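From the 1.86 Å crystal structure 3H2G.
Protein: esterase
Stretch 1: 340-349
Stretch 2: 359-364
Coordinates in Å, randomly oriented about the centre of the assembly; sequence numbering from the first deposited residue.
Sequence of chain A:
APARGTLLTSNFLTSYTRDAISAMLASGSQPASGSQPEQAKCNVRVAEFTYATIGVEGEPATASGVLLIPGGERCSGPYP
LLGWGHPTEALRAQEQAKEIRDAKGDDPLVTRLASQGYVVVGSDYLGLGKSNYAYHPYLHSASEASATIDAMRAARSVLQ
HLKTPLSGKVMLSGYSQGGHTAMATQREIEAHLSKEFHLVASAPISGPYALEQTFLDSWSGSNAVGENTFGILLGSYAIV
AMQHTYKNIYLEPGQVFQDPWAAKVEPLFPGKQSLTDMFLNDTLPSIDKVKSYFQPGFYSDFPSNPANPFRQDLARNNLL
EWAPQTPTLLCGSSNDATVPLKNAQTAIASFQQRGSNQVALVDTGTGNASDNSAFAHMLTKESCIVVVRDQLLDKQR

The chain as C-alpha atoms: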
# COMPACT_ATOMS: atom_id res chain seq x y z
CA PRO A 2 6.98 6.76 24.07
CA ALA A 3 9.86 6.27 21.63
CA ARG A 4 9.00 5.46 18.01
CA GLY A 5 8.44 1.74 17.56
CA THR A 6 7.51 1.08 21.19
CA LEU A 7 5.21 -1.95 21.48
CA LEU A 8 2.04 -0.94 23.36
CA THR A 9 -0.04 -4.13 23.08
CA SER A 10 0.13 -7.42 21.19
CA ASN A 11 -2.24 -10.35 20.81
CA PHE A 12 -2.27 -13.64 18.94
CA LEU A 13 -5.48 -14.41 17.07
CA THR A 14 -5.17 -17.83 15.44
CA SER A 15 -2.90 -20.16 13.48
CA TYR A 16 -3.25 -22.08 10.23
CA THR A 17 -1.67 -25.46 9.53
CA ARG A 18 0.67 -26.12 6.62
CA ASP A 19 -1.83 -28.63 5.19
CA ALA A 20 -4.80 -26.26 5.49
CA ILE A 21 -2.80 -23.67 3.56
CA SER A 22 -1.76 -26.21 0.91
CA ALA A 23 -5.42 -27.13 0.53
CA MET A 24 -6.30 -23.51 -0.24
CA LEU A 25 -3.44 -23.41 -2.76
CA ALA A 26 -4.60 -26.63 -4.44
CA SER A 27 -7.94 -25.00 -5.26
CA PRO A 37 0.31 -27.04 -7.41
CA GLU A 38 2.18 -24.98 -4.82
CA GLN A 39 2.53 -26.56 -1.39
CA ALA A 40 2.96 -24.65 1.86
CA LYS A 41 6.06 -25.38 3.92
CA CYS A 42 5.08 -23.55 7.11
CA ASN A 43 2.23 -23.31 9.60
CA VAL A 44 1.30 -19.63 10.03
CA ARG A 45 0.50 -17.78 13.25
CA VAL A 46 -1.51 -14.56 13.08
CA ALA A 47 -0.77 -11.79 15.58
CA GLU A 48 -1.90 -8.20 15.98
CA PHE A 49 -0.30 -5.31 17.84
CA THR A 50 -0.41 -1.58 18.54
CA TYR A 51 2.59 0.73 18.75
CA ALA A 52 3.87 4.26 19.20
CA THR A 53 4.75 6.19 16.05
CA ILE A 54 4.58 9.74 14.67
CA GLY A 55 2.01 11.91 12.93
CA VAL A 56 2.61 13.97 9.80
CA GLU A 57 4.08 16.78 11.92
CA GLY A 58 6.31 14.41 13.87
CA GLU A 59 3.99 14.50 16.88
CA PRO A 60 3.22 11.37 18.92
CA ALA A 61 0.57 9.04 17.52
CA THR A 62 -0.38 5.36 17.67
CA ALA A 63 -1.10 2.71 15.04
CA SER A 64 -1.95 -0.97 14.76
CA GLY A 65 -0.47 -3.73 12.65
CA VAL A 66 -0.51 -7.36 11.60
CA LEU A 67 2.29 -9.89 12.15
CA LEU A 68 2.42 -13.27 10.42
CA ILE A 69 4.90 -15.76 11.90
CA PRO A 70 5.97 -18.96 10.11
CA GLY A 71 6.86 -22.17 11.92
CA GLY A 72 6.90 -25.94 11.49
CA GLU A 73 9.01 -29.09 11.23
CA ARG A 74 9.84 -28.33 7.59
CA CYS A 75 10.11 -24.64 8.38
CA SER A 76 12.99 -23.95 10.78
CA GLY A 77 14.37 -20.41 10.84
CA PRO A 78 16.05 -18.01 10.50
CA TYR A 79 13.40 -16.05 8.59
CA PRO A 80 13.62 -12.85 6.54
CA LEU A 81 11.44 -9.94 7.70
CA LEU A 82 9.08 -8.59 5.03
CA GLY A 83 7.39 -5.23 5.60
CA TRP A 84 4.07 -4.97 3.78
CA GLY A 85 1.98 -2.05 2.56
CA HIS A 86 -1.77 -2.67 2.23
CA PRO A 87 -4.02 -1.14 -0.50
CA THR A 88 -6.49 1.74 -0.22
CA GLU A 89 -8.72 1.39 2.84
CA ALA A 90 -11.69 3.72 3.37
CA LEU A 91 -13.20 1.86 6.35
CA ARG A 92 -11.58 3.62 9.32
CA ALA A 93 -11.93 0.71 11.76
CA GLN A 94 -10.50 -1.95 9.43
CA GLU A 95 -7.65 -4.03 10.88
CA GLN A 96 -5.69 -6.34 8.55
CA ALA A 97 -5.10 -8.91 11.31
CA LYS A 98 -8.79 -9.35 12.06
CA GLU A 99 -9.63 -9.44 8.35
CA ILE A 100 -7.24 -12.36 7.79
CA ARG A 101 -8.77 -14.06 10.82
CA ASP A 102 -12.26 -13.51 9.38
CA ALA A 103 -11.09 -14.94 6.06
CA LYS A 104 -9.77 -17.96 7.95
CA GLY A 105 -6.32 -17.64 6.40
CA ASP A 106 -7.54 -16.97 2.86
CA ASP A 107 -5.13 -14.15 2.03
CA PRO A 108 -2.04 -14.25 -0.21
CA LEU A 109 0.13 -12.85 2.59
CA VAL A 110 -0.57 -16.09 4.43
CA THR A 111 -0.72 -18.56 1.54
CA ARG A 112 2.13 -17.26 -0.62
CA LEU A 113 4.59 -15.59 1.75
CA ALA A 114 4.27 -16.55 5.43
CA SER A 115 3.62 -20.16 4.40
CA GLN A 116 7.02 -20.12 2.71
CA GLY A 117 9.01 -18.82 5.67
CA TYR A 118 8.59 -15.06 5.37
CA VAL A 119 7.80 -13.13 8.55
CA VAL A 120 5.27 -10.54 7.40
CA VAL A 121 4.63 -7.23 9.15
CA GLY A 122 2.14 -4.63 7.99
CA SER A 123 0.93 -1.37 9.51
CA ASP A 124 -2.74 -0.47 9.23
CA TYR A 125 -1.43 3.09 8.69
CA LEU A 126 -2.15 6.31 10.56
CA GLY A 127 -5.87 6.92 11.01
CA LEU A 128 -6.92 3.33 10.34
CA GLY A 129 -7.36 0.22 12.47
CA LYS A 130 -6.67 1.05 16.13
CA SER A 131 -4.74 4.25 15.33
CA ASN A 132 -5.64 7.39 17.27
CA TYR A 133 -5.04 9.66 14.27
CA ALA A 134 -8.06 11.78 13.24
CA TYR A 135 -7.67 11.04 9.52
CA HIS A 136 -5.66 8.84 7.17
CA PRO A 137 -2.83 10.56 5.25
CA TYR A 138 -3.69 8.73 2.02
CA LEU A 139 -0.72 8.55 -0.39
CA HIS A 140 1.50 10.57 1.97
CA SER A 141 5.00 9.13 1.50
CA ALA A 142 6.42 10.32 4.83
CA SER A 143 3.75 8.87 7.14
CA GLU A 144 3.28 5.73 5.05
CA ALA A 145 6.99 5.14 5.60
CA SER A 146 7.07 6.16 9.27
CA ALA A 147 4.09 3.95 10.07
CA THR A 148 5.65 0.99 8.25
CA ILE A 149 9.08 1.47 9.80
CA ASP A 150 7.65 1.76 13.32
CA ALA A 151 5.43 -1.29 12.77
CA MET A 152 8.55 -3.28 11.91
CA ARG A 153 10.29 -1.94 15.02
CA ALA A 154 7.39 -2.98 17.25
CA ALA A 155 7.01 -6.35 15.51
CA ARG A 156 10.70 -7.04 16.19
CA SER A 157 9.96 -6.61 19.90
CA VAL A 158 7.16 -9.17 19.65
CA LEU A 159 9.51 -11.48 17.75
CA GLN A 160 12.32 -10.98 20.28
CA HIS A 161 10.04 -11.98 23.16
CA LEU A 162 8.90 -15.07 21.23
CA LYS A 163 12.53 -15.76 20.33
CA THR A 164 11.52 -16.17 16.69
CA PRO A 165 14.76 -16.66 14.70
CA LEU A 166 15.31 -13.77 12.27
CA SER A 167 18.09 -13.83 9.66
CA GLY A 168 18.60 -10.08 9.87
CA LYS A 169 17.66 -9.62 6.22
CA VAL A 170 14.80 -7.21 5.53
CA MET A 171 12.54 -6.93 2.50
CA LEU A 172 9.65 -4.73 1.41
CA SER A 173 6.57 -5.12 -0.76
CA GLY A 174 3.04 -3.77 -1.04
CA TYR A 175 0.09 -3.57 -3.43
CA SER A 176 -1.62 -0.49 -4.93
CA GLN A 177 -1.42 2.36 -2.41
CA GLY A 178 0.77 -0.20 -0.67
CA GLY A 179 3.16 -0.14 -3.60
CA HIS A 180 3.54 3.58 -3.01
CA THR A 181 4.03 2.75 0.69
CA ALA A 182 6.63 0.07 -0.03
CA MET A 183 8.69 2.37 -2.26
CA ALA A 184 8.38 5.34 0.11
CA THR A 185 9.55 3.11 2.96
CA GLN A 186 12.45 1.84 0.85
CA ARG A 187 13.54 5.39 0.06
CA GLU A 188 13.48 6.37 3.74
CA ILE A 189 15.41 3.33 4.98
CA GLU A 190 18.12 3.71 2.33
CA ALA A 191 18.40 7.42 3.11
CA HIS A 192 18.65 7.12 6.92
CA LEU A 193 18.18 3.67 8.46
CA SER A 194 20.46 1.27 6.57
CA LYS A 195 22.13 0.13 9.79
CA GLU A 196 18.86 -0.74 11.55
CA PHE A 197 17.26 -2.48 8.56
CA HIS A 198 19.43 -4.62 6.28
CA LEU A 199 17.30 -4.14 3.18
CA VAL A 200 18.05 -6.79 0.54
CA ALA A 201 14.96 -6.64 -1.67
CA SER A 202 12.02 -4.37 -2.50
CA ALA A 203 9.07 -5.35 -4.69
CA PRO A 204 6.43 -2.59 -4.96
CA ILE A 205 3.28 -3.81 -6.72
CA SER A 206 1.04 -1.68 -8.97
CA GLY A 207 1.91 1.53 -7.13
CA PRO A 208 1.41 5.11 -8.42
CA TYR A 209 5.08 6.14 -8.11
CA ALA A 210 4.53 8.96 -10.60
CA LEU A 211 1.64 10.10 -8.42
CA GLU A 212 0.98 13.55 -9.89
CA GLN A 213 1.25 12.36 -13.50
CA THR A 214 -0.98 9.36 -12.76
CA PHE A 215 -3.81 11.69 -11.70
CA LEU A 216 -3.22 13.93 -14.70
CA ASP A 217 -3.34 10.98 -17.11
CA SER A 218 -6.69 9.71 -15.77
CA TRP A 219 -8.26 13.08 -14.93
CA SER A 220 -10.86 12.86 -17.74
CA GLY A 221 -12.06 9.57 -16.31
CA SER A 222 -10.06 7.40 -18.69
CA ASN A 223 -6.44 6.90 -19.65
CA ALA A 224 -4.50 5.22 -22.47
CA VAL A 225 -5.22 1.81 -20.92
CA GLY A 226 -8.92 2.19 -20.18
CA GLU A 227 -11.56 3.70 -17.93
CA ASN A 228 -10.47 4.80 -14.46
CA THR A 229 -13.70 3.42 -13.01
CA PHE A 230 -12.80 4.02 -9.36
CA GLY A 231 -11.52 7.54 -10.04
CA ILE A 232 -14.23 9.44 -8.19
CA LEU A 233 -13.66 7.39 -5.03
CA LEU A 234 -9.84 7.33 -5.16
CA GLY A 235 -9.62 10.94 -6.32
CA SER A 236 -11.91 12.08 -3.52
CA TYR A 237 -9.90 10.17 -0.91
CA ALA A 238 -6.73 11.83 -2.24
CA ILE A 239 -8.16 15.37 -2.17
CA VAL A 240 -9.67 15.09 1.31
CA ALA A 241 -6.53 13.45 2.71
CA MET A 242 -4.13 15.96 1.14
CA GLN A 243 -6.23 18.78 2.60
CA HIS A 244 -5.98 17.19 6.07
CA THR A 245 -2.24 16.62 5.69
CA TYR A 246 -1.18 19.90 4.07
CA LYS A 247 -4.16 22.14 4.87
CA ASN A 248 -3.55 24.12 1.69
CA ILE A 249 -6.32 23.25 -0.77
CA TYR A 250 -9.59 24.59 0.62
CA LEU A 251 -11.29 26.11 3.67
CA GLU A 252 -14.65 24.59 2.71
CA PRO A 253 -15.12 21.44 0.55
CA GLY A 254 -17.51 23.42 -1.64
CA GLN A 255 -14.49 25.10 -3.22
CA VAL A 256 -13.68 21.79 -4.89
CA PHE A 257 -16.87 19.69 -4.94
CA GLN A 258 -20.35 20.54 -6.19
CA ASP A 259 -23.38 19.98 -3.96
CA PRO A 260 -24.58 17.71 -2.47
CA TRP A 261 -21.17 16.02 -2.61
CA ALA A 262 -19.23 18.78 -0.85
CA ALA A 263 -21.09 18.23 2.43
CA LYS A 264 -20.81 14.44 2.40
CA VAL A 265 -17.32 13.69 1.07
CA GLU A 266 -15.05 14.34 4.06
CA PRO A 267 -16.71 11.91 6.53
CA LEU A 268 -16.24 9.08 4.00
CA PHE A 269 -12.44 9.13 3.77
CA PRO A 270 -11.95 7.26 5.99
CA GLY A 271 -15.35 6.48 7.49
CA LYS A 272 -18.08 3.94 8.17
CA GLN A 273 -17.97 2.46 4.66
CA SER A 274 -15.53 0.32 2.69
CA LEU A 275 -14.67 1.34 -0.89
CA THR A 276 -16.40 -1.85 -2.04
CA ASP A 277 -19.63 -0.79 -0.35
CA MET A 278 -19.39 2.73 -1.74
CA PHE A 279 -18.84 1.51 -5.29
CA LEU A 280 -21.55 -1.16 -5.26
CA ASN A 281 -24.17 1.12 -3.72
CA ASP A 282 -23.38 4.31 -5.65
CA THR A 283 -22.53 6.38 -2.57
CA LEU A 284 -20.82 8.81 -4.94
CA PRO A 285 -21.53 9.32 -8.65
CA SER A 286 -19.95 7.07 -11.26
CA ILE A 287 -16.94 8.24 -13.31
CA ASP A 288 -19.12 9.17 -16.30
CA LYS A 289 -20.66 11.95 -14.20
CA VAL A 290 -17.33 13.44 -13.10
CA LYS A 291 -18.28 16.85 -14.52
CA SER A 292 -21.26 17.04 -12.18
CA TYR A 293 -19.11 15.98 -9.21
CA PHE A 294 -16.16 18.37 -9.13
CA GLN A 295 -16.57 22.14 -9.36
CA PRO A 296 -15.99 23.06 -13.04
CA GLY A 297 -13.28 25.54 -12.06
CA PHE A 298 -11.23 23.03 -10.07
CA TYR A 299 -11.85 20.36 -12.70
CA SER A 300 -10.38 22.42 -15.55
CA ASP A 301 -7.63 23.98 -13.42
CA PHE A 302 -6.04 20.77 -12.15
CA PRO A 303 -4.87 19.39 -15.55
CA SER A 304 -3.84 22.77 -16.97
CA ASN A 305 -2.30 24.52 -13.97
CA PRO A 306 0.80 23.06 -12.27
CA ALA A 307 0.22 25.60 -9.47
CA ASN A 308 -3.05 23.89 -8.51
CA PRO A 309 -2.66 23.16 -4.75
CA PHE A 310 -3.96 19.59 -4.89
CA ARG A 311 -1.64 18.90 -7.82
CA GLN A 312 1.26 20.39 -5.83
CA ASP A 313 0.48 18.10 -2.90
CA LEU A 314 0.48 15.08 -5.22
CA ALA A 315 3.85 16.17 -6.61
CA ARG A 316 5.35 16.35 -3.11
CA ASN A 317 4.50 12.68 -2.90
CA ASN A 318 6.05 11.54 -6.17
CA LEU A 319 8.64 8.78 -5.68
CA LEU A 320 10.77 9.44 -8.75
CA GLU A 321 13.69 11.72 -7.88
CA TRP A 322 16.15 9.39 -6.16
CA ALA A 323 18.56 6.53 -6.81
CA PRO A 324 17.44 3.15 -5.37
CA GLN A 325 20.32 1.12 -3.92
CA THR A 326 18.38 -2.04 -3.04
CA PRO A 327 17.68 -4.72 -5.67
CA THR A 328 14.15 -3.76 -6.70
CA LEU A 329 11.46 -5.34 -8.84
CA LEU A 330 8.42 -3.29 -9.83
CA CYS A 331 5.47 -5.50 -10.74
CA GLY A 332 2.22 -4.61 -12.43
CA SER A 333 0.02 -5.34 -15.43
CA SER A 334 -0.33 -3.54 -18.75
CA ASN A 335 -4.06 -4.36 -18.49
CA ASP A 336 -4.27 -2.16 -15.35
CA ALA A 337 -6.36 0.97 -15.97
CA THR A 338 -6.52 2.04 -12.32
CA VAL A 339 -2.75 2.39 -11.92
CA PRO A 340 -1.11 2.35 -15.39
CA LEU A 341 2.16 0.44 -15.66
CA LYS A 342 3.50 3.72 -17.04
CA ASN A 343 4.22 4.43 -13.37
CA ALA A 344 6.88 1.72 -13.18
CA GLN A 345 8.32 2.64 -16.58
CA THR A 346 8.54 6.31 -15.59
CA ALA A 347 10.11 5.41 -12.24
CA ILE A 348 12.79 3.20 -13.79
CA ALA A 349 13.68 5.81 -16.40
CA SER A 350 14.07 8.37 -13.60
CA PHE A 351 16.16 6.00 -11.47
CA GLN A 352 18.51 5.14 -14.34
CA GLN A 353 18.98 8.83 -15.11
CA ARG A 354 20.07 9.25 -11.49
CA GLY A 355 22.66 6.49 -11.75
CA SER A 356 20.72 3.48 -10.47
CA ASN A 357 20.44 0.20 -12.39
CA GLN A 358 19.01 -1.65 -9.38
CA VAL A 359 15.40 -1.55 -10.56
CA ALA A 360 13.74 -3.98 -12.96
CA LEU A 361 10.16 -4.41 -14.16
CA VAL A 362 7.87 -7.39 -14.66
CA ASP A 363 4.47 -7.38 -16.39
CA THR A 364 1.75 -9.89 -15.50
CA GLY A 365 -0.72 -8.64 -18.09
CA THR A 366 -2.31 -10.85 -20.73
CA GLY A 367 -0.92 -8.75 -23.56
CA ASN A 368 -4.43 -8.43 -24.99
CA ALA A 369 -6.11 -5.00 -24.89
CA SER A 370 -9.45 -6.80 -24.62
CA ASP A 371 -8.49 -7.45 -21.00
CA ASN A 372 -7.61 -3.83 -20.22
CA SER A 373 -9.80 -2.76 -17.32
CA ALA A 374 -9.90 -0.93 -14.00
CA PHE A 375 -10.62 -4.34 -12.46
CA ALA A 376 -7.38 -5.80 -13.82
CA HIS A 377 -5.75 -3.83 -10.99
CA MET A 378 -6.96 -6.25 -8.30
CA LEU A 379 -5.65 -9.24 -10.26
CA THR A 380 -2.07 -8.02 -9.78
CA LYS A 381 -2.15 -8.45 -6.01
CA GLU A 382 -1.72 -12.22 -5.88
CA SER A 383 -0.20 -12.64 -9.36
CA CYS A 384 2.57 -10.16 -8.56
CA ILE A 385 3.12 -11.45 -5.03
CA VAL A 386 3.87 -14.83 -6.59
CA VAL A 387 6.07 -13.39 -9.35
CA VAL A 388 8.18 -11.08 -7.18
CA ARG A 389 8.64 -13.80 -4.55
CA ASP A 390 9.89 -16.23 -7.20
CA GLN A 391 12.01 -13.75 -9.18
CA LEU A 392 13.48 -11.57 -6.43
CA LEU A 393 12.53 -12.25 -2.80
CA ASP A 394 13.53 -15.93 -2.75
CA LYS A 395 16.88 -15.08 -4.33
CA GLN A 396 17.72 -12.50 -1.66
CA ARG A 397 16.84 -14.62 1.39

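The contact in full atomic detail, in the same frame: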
# COMPACT_ATOMS: atom_id res chain seq x y z
N PRO A 340 -1.87 2.71 -14.19
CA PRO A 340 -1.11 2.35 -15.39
C PRO A 340 0.33 1.95 -15.11
O PRO A 340 1.00 2.55 -14.28
CB PRO A 340 -1.22 3.60 -16.25
CG PRO A 340 -2.60 4.09 -15.91
CD PRO A 340 -2.62 3.96 -14.41
N LEU A 341 0.80 0.93 -15.83
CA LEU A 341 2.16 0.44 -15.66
C LEU A 341 3.16 1.53 -16.03
O LEU A 341 4.36 1.41 -15.75
CB LEU A 341 2.38 -0.81 -16.53
CG LEU A 341 3.64 -1.64 -16.26
CD1 LEU A 341 3.71 -2.01 -14.78
CD2 LEU A 341 3.61 -2.89 -17.13
N LYS A 342 2.66 2.59 -16.67
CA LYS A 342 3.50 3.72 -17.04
C LYS A 342 4.24 4.21 -15.80
O LYS A 342 5.33 4.76 -15.89
CB LYS A 342 2.64 4.85 -17.61
CG LYS A 342 3.41 6.14 -17.89
CD LYS A 342 2.48 7.30 -18.25
CE LYS A 342 3.27 8.59 -18.43
NZ LYS A 342 2.41 9.78 -18.67
N ASN A 343 3.62 4.02 -14.64
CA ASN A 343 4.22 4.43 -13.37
C ASN A 343 5.57 3.77 -13.14
O ASN A 343 6.54 4.44 -12.76
CB ASN A 343 3.27 4.09 -12.22
CG ASN A 343 2.19 5.13 -12.03
OD1 ASN A 343 2.45 6.21 -11.50
ND2 ASN A 343 0.98 4.82 -12.47
N ALA A 344 5.64 2.46 -13.37
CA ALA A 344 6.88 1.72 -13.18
C ALA A 344 7.91 2.10 -14.24
O ALA A 344 9.09 2.24 -13.94
CB ALA A 344 6.59 0.22 -13.24
N GLN A 345 7.45 2.27 -15.47
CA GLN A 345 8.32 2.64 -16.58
C GLN A 345 8.93 4.02 -16.33
O GLN A 345 10.13 4.23 -16.54
CB GLN A 345 7.54 2.63 -17.89
CG GLN A 345 7.14 1.23 -18.34
CD GLN A 345 6.02 1.21 -19.36
OE1 GLN A 345 5.77 0.19 -20.01
NE2 GLN A 345 5.32 2.33 -19.49
N THR A 346 8.10 4.95 -15.88
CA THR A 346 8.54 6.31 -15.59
C THR A 346 9.54 6.28 -14.43
O THR A 346 10.58 6.93 -14.48
CB THR A 346 7.35 7.21 -15.18
OG1 THR A 346 6.45 7.34 -16.29
CG2 THR A 346 7.84 8.59 -14.76
N ALA A 347 9.23 5.51 -13.40
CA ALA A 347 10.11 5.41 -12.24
C ALA A 347 11.49 4.90 -12.64
O ALA A 347 12.51 5.51 -12.30
CB ALA A 347 9.49 4.49 -11.20
N ILE A 348 11.53 3.79 -13.36
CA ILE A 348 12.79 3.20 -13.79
C ILE A 348 13.61 4.15 -14.65
O ILE A 348 14.83 4.24 -14.50
CB ILE A 348 12.55 1.86 -14.52
CG1 ILE A 348 12.09 0.81 -13.51
CG2 ILE A 348 13.84 1.39 -15.21
CD1 ILE A 348 11.70 -0.52 -14.11
N ALA A 349 12.96 4.87 -15.55
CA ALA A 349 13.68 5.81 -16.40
C ALA A 349 14.32 6.87 -15.51
O ALA A 349 15.48 7.25 -15.71
CB ALA A 349 12.73 6.46 -17.40
N VAL A 359 16.83 -1.30 -10.40
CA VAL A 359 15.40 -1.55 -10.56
C VAL A 359 14.98 -2.17 -11.89
O VAL A 359 15.29 -1.66 -12.96
CB VAL A 359 14.60 -0.25 -10.36
CG1 VAL A 359 13.12 -0.56 -10.22
CG2 VAL A 359 15.12 0.50 -9.13
N ALA A 360 14.24 -3.27 -11.79
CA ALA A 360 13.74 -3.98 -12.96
C ALA A 360 12.21 -3.95 -12.95
O ALA A 360 11.60 -3.54 -11.96
CB ALA A 360 14.23 -5.42 -12.97
N LEU A 361 11.61 -4.39 -14.04
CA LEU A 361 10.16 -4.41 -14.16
C LEU A 361 9.65 -5.75 -14.68
O LEU A 361 10.30 -6.39 -15.50
CB LEU A 361 9.72 -3.30 -15.11
CG LEU A 361 8.27 -3.29 -15.59
CD1 LEU A 361 7.34 -3.05 -14.41
CD2 LEU A 361 8.08 -2.22 -16.65
N VAL A 362 8.49 -6.16 -14.20
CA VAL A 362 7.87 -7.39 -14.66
C VAL A 362 6.39 -7.09 -14.89
O VAL A 362 5.77 -6.38 -14.10
CB VAL A 362 8.05 -8.56 -13.65
CG1 VAL A 362 7.46 -8.20 -12.30
CG2 VAL A 362 7.39 -9.82 -14.21
N ASP A 363 5.85 -7.61 -15.99
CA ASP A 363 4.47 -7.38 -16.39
C ASP A 363 3.67 -8.68 -16.36
O ASP A 363 4.04 -9.65 -17.03
CB ASP A 363 4.47 -6.77 -17.81
CG ASP A 363 3.08 -6.43 -18.33
OD1 ASP A 363 2.08 -6.67 -17.62
OD2 ASP A 363 3.00 -5.93 -19.46
N THR A 364 2.58 -8.70 -15.61
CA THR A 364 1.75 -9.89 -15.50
C THR A 364 0.49 -9.81 -16.35
O THR A 364 -0.41 -10.65 -16.22
CB THR A 364 1.33 -10.15 -14.04
OG1 THR A 364 0.54 -9.05 -13.57
CG2 THR A 364 2.56 -10.31 -13.15

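A helix laid against the face of a strand usually relies on a simple periodic match: residues three or four apart on the helix turn the same way, and alternate residues on the strand do likewise. The esterase structure 3H2G offers a compact example. Its helix, which includes residues 342-349, runs nearly antiparallel to strand 359-363, with an angle of 161° between their N-to-C directions and a closest axial approach of 8.8 Å. At that spacing the backbones leave room for a layer of side chains, and no hydrogen bond crosses between the two stretches. The 321 Å² buried between them is therefore a matter of shape and apolar contact.

L361 covers the most surface and acts as the hub. Its CA-to-CB bond points toward the helix, and its t, p rotamer spreads the two methyl groups over neighbouring residues. CD1 of L361 lies 3.6 Å from CB of A344 and 3.8 Å from CD1 of L341, while CD2 of L361 comes within 4.0 Å of CG of Q345, meeting the aliphatic part of that otherwise polar chain. The short side chain of A344 accompanies the close backbone approach here, where the CA atoms of A344 and L361 are 7.0 Å apart.

I348, one helical turn beyond A344, is the second anchor. In its m, t conformation it reaches along the strand: its CG1 packs 3.7 Å from CG1 of V359, and its CD1 lies 3.6 Å from CB of L361. The same CD1 rests 3.7 Å from the backbone C of A360, so the isoleucine also covers the main chain between its two apolar partners. The alternation of the strand is plain in this arrangement, since V359 and L361 point toward the helix whereas A360 and V362 point away.

L341 closes the other end of the contact. Besides meeting L361, it brings CD2 to 3.8 Å from CG of D363, a van der Waals approach to the carboxylate carbon. The charged group has its polar partners met otherwise: OD2 of D363 is hydrogen-bonded elsewhere in the structure.

The helical stretch holds its own shape through internal bonds. I348 N donates to A344 O at 2.9 Å, linking two residues that face the strand. Nearer the beginning, the side-chain ND2 of N343 donates to P340 O at 2.9 Å, tying the turn together away from the interface. Backbone bonding thus orders the helix, while complementary apolar surfaces join it to the strand.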